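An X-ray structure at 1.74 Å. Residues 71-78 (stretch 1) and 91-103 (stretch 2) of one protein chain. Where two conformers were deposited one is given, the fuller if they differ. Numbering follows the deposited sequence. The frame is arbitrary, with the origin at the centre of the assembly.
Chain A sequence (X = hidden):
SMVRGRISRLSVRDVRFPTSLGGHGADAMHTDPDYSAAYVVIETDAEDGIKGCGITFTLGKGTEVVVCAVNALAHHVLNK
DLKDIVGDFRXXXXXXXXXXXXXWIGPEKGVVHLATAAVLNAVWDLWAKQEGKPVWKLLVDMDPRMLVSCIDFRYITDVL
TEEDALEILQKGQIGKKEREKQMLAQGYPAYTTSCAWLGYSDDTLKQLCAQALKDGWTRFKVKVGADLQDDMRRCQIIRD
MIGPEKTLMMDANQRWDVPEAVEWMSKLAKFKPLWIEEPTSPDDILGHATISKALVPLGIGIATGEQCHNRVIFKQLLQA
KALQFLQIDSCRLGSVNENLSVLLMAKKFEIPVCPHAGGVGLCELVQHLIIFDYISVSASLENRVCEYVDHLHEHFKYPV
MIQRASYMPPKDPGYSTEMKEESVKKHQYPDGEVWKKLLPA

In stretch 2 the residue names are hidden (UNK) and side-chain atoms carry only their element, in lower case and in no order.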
# COMPACT_ATOMS: atom_id res chain seq x y z
N ASN A 71 8.61 11.56 -11.06
CA ASN A 71 9.87 12.33 -11.06
C ASN A 71 10.97 11.65 -10.22
O ASN A 71 12.13 11.66 -10.65
CB ASN A 71 9.62 13.80 -10.61
CG ASN A 71 8.90 14.57 -11.70
OD1 ASN A 71 9.13 14.34 -12.90
ND2 ASN A 71 8.03 15.52 -11.35
N ALA A 72 10.60 11.01 -9.07
CA ALA A 72 11.56 10.27 -8.23
C ALA A 72 12.09 9.03 -8.94
O ALA A 72 13.23 8.63 -8.71
CB ALA A 72 10.92 9.89 -6.88
N LEU A 73 11.26 8.41 -9.80
CA LEU A 73 11.70 7.20 -10.50
C LEU A 73 12.44 7.47 -11.79
O LEU A 73 13.13 6.57 -12.30
CB LEU A 73 10.47 6.33 -10.83
CG LEU A 73 9.81 5.63 -9.63
CD1 LEU A 73 8.39 5.18 -9.98
CD2 LEU A 73 10.69 4.49 -9.10
N ALA A 74 12.24 8.67 -12.37
CA ALA A 74 12.74 9.03 -13.71
C ALA A 74 14.24 8.71 -13.97
O ALA A 74 14.57 8.25 -15.07
CB ALA A 74 12.48 10.51 -14.02
N HIS A 75 15.13 8.94 -12.97
CA HIS A 75 16.58 8.70 -13.16
C HIS A 75 16.89 7.19 -13.53
O HIS A 75 17.92 6.92 -14.17
CB HIS A 75 17.37 9.15 -11.93
CG HIS A 75 17.16 8.25 -10.74
ND1 HIS A 75 18.05 7.24 -10.43
CD2 HIS A 75 16.15 8.23 -9.83
CE1 HIS A 75 17.56 6.65 -9.34
NE2 HIS A 75 16.44 7.21 -8.94
N HIS A 76 15.99 6.24 -13.14
CA HIS A 76 16.14 4.80 -13.48
C HIS A 76 15.92 4.52 -14.96
O HIS A 76 16.45 3.53 -15.46
CB HIS A 76 15.16 3.89 -12.69
CG HIS A 76 15.45 3.77 -11.22
ND1 HIS A 76 16.70 3.36 -10.75
CD2 HIS A 76 14.66 4.07 -10.15
CE1 HIS A 76 16.60 3.39 -9.42
NE2 HIS A 76 15.38 3.76 -9.03
N VAL A 77 15.13 5.36 -15.67
CA VAL A 77 14.84 5.09 -17.09
C VAL A 77 15.66 6.03 -17.99
O VAL A 77 15.99 5.65 -19.11
CB VAL A 77 13.30 5.14 -17.37
CG1 VAL A 77 12.74 6.56 -17.35
CG2 VAL A 77 12.92 4.42 -18.67
N LEU A 78 16.02 7.22 -17.50
CA LEU A 78 16.76 8.19 -18.29
C LEU A 78 18.19 7.71 -18.57
O LEU A 78 18.82 7.10 -17.70
CB LEU A 78 16.78 9.56 -17.59
CG LEU A 78 15.46 10.37 -17.64
CD1 LEU A 78 15.54 11.57 -16.67
CD2 LEU A 78 15.17 10.87 -19.09
N UNK A 91 14.99 -7.44 -14.24
CA UNK A 91 15.99 -6.60 -13.57
C UNK A 91 15.55 -5.16 -13.45
O UNK A 91 15.64 -4.56 -12.36
N UNK A 92 15.03 -4.59 -14.56
CA UNK A 92 14.54 -3.19 -14.57
C UNK A 92 13.32 -3.03 -13.64
O UNK A 92 13.24 -2.07 -12.84
c UNK A 92 14.28 1.03 -16.05
c UNK A 92 12.04 0.33 -16.51
c UNK A 92 14.67 -0.30 -15.90
c UNK A 92 13.75 -1.33 -16.10
c UNK A 92 14.19 -2.77 -16.00
c UNK A 92 12.43 -1.01 -16.37
c UNK A 92 12.97 1.34 -16.33
N UNK A 93 12.39 -4.03 -13.70
CA UNK A 93 11.24 -4.08 -12.81
C UNK A 93 11.69 -4.05 -11.33
O UNK A 93 11.20 -3.23 -10.53
o UNK A 93 5.62 -5.23 -10.04
c UNK A 93 9.13 -5.38 -12.31
c UNK A 93 9.09 -5.92 -11.01
c UNK A 93 6.80 -4.74 -12.06
c UNK A 93 6.77 -5.30 -10.78
c UNK A 93 7.96 -4.78 -12.80
c UNK A 93 10.41 -5.35 -13.10
c UNK A 93 7.91 -5.93 -10.27
N UNK A 94 12.69 -4.90 -10.97
CA UNK A 94 13.22 -4.95 -9.60
C UNK A 94 13.86 -3.58 -9.19
O UNK A 94 13.74 -3.17 -8.05
c UNK A 94 13.87 -6.82 -7.03
n UNK A 94 13.40 -8.17 -7.35
c UNK A 94 14.24 -6.11 -9.46
n UNK A 94 13.61 -10.46 -7.39
c UNK A 94 14.09 -9.27 -7.06
n UNK A 94 15.25 -9.19 -6.43
c UNK A 94 14.86 -6.28 -8.08
N UNK A 95 14.54 -2.90 -10.11
CA UNK A 95 15.16 -1.62 -9.74
C UNK A 95 14.10 -0.53 -9.44
O UNK A 95 14.24 0.20 -8.44
c UNK A 95 16.15 -1.13 -10.81
c UNK A 95 17.64 0.19 -9.11
o UNK A 95 17.10 0.34 -7.96
c UNK A 95 16.84 0.17 -10.42
n UNK A 95 18.97 0.33 -9.31
N UNK A 96 13.00 -0.50 -10.22
CA UNK A 96 11.91 0.44 -9.97
C UNK A 96 11.14 0.13 -8.68
O UNK A 96 10.75 1.06 -7.96
c UNK A 96 10.15 1.29 -13.36
c UNK A 96 12.10 2.36 -12.28
c UNK A 96 10.89 0.46 -11.11
c UNK A 96 11.35 1.05 -12.46
N UNK A 97 10.84 -1.17 -8.44
CA UNK A 97 9.94 -1.60 -7.34
C UNK A 97 10.68 -1.96 -6.02
O UNK A 97 10.02 -2.09 -4.98
o UNK A 97 10.02 -3.87 -8.12
c UNK A 97 8.15 -2.52 -8.95
c UNK A 97 9.10 -2.83 -7.81
N UNK A 98 12.02 -2.21 -6.10
CA UNK A 98 12.82 -2.53 -4.92
C UNK A 98 14.03 -1.59 -4.86
O UNK A 98 15.14 -2.01 -4.49
o UNK A 98 13.57 -4.37 -3.57
c UNK A 98 13.23 -3.99 -4.90
N UNK A 99 13.82 -0.30 -5.19
CA UNK A 99 14.88 0.72 -5.02
C UNK A 99 15.22 0.74 -3.49
O UNK A 99 14.30 0.81 -2.70
o UNK A 99 15.72 3.85 -6.32
o UNK A 99 15.55 3.59 -4.16
c UNK A 99 15.30 3.24 -5.32
c UNK A 99 14.35 2.07 -5.53
N UNK A 100 16.49 0.59 -3.09
CA UNK A 100 16.90 0.48 -1.69
C UNK A 100 16.35 1.56 -0.77
O UNK A 100 16.14 1.29 0.41
N UNK A 101 16.04 2.76 -1.31
CA UNK A 101 15.42 3.81 -0.49
C UNK A 101 13.93 3.99 -0.83
O UNK A 101 13.11 4.04 0.08
o UNK A 101 17.80 7.44 -0.44
n UNK A 101 19.50 6.41 0.53
c UNK A 101 17.58 5.08 -0.08
c UNK A 101 18.30 6.40 -0.02
c UNK A 101 16.15 5.15 -0.63
N UNK A 102 13.57 4.12 -2.16
CA UNK A 102 12.18 4.40 -2.53
C UNK A 102 11.24 3.27 -2.15
O UNK A 102 10.07 3.53 -1.92
c UNK A 102 12.05 4.68 -4.06
c UNK A 102 11.62 7.16 -3.96
c UNK A 102 12.51 6.04 -4.52
c UNK A 102 12.55 6.11 -6.08
N UNK A 103 11.72 2.03 -2.04
CA UNK A 103 10.78 0.94 -1.72
C UNK A 103 10.14 1.15 -0.30
O UNK A 103 9.03 0.68 -0.04
c UNK A 103 11.59 -3.81 -0.31
n UNK A 103 11.52 -3.48 0.98
c UNK A 103 11.49 -0.45 -1.79
n UNK A 103 10.87 -4.83 -0.76
n UNK A 103 12.39 -3.14 -1.14
c UNK A 103 12.45 -0.70 -0.60
c UNK A 103 13.25 -2.01 -0.75

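Position 91 has no side-chain atoms, and nothing of stretch 1 lies near it; it is Gly91. Position 92 carries one carbon and then a ring of six carbons, with no heteroatom. The ring edge meets the backbone O of His76, and the residue is Phe92: its CE1 lies 3.4 Å from His76 O, and its CZ packs 3.9 Å from CG2 of Val77. Position 93 has the same ring bearing one oxygen, which makes it Tyr93; it is out of reach of stretch 1. At 94, three carbons, a nitrogen and a carbon carrying two more nitrogens form a guanidinium, so this is Arg94, also without a contact here.

Position 95 has three carbons, the third carrying one oxygen and one nitrogen, and its second carbon approaches the His76 ring. This amide is Gln95, with CG 3.2 Å from ND1 of His76 and its backbone O over one face of that ring. Position 96 shows four carbons forked at the second, lying against Leu73 and His76: Leu96. Its CD2 is 3.4 Å from CB of His76 and 4.1 Å from CD2 of Leu73. At 97, one carbon carries an oxygen and a carbon, hence Thr97; it points away from stretch 1, and its OG1 bonds to the O of Tyr93, one turn back in the helix. Position 98, a carbon and one oxygen, is Ser98, where the chain leaves helical geometry.

Position 99 has two carbons, the second carrying two oxygens, one of which meets the His76 ring. It is Asp99: OD2 accepts a hydrogen bond from NE2 of His76 at 2.7 Å. Position 100 lacks a side chain and is Gly100. At 101, three carbons end in one oxygen and one nitrogen, giving Gln101, remote from stretch 1; its backbone N donates to OD1 of Asp99. Position 102, four carbons forked at the second, faces Ala72 and Leu73: Leu102, with CD1 3.9 Å from CD2 of Leu73 and CD2 4.1 Å from CB of Ala72. Position 103 repeats the guanidinium pattern and is Arg103, whose NE bonds to OG of Ser98.

The contact joins one polar anchor to an apolar seam. Leu73 bridges Leu96 and Leu102, while Val77 meets Phe92. His76, buried among Phe92, Gln95, Leu96 and Asp99, supplies the sole hydrogen bond between the stretches. The carboxylate is held from both sequence directions: OD2 receives the imidazole, while OD1 accepts the backbone N atoms of Gln101 and Leu102, tying the turn after the helix to stretch 1.

Stretch 2 91-103: GFYRQLTSDGQLR
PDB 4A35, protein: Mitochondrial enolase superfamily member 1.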